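Local structure of glucose-binding protein (Thermus thermophilus HB27, 2B3F) at residues A[183-187]-A[341-345]. The protein binds glucose and galactose and probably serves as the solute-binding component of a binding-protein-dependent sugar transport system. Residues are numbered along the deposited sequence.
Sequences PDDWN and RIVGS
Residues 183-187, near the C-terminal end of helix 166-190, pack over strand 341-344, the segment axes 9.1 Å apart at closest approach and running 25° from parallel; the nearest CA atoms, those of Pro183 and Val343, lie 6.6 Å apart. The helix is kinked at Pro183, and Asn187 N donates a hydrogen bond to Pro183 O (3.0 Å). Alternation along the extended strand sends Arg341 and Val343 toward the helix and Ile342 away. This is helix-on-sheet packing within one lobe of the periplasmic-binding-protein fold, strand 341-344 pairing in parallel with strand 272-280. With chi1 m, Val343 CG1 lies 3.6 Å from Pro183 CB, while Val343 CB is 3.8 Å from Trp186 CD1. Gly344 O meets the indole of Trp186 (chi1 t, chi2 -102°) at its edge, accepting a hydrogen bond from Trp186 NE1 at 2.9 Å. Arg341 (t, p, t, chi4 -87°) extends to Asp184 (chi1 m), with Arg341 NH2 2.8 Å from Asp184 OD1 in a salt bridge; Pro183 CG covers one guanidinium face, 3.6 Å from Arg341 NH1.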
loop_
_atom_site.group_PDB
_atom_site.type_symbol
_atom_site.label_atom_id
_atom_site.label_comp_id
_atom_site.label_asym_id
_atom_site.label_seq_id
_atom_site.Cartn_x
_atom_site.Cartn_y
_atom_site.Cartn_z
ATOM N N PRO A 183 0.292 -6.578 -16.749
ATOM C CA PRO A 183 -0.680 -6.970 -15.730
ATOM C C PRO A 183 -1.073 -8.451 -15.717
ATOM O O PRO A 183 -1.298 -9.037 -14.645
ATOM C CB PRO A 183 -1.890 -6.070 -16.028
ATOM C CG PRO A 183 -1.699 -5.598 -17.419
ATOM C CD PRO A 183 -0.239 -5.572 -17.685
ATOM N N ASP A 184 -1.152 -9.073 -16.890
ATOM C CA ASP A 184 -1.588 -10.460 -16.942
ATOM C C ASP A 184 -0.563 -11.392 -16.320
ATOM O O ASP A 184 -0.920 -12.238 -15.508
ATOM C CB ASP A 184 -1.877 -10.877 -18.384
ATOM C CG ASP A 184 -3.161 -10.259 -18.925
ATOM O OD1 ASP A 184 -4.129 -10.076 -18.160
ATOM O OD2 ASP A 184 -3.193 -9.973 -20.141
ATOM N N ASP A 185 0.704 -11.251 -16.707
ATOM C CA ASP A 185 1.750 -12.115 -16.149
ATOM C C ASP A 185 2.075 -11.751 -14.695
ATOM O O ASP A 185 2.421 -12.641 -13.920
ATOM C CB ASP A 185 3.017 -12.131 -17.008
ATOM C CG ASP A 185 3.010 -13.245 -18.046
ATOM O OD1 ASP A 185 2.183 -14.176 -17.960
ATOM O OD2 ASP A 185 3.855 -13.175 -18.951
ATOM N N TRP A 186 1.930 -10.477 -14.326
ATOM C CA TRP A 186 1.921 -10.110 -12.887
ATOM C C TRP A 186 0.899 -10.967 -12.139
ATOM O O TRP A 186 1.222 -11.633 -11.152
ATOM C CB TRP A 186 1.676 -8.609 -12.673
ATOM C CG TRP A 186 1.424 -8.246 -11.239
ATOM C CD1 TRP A 186 0.220 -7.970 -10.660
ATOM C CD2 TRP A 186 2.404 -8.125 -10.203
ATOM N NE1 TRP A 186 0.385 -7.712 -9.323
ATOM C CE2 TRP A 186 1.719 -7.787 -9.014
ATOM C CE3 TRP A 186 3.793 -8.292 -10.162
ATOM C CZ2 TRP A 186 2.377 -7.599 -7.789
ATOM C CZ3 TRP A 186 4.455 -8.101 -8.946
ATOM C CH2 TRP A 186 3.744 -7.749 -7.776
ATOM N N ASN A 187 -0.345 -10.993 -12.619
ATOM C CA ASN A 187 -1.389 -11.803 -11.977
ATOM C C ASN A 187 -1.054 -13.284 -11.961
ATOM O O ASN A 187 -1.414 -14.013 -11.016
ATOM C CB ASN A 187 -2.757 -11.594 -12.658
ATOM C CG ASN A 187 -3.338 -10.187 -12.417
ATOM O OD1 ASN A 187 -2.826 -9.416 -11.602
ATOM N ND2 ASN A 187 -4.418 -9.855 -13.130
ATOM N N ARG A 341 -6.823 -0.538 -15.947
ATOM C CA ARG A 341 -6.768 -1.934 -15.584
ATOM C C ARG A 341 -6.265 -2.014 -14.145
ATOM O O ARG A 341 -5.270 -1.366 -13.819
ATOM C CB ARG A 341 -5.777 -2.650 -16.502
ATOM C CG ARG A 341 -5.387 -4.043 -16.094
ATOM C CD ARG A 341 -6.461 -5.055 -16.390
ATOM N NE ARG A 341 -6.090 -6.400 -15.944
ATOM C CZ ARG A 341 -5.395 -7.297 -16.655
ATOM N NH1 ARG A 341 -4.968 -7.044 -17.885
ATOM N NH2 ARG A 341 -5.130 -8.487 -16.110
ATOM N N ILE A 342 -6.946 -2.798 -13.315
ATOM C CA ILE A 342 -6.612 -2.915 -11.893
ATOM C C ILE A 342 -5.876 -4.224 -11.634
ATOM O O ILE A 342 -6.298 -5.298 -12.074
ATOM C CB ILE A 342 -7.882 -2.871 -10.996
ATOM C CG1 ILE A 342 -8.746 -1.648 -11.308
ATOM C CG2 ILE A 342 -7.508 -2.900 -9.521
ATOM C CD1 ILE A 342 -8.029 -0.364 -11.284
ATOM N N VAL A 343 -4.750 -4.132 -10.921
ATOM C CA VAL A 343 -4.105 -5.322 -10.349
ATOM C C VAL A 343 -3.810 -5.020 -8.885
ATOM O O VAL A 343 -3.966 -3.873 -8.445
ATOM C CB VAL A 343 -2.772 -5.697 -11.075
ATOM C CG1 VAL A 343 -3.006 -5.937 -12.585
ATOM C CG2 VAL A 343 -1.717 -4.618 -10.873
ATOM N N GLY A 344 -3.383 -6.047 -8.155
ATOM C CA GLY A 344 -3.165 -5.915 -6.714
ATOM C C GLY A 344 -1.689 -5.825 -6.360
ATOM O O GLY A 344 -0.827 -6.384 -7.050
ATOM N N SER A 345 -1.436 -5.133 -5.254
ATOM C CA SER A 345 -0.109 -5.085 -4.628
ATOM C C SER A 345 0.282 -6.361 -3.905
ATOM O O SER A 345 -0.533 -6.986 -3.229
ATOM C CB SER A 345 -0.076 -3.921 -3.633
ATOM O OG SER A 345 1.154 -3.861 -2.920
#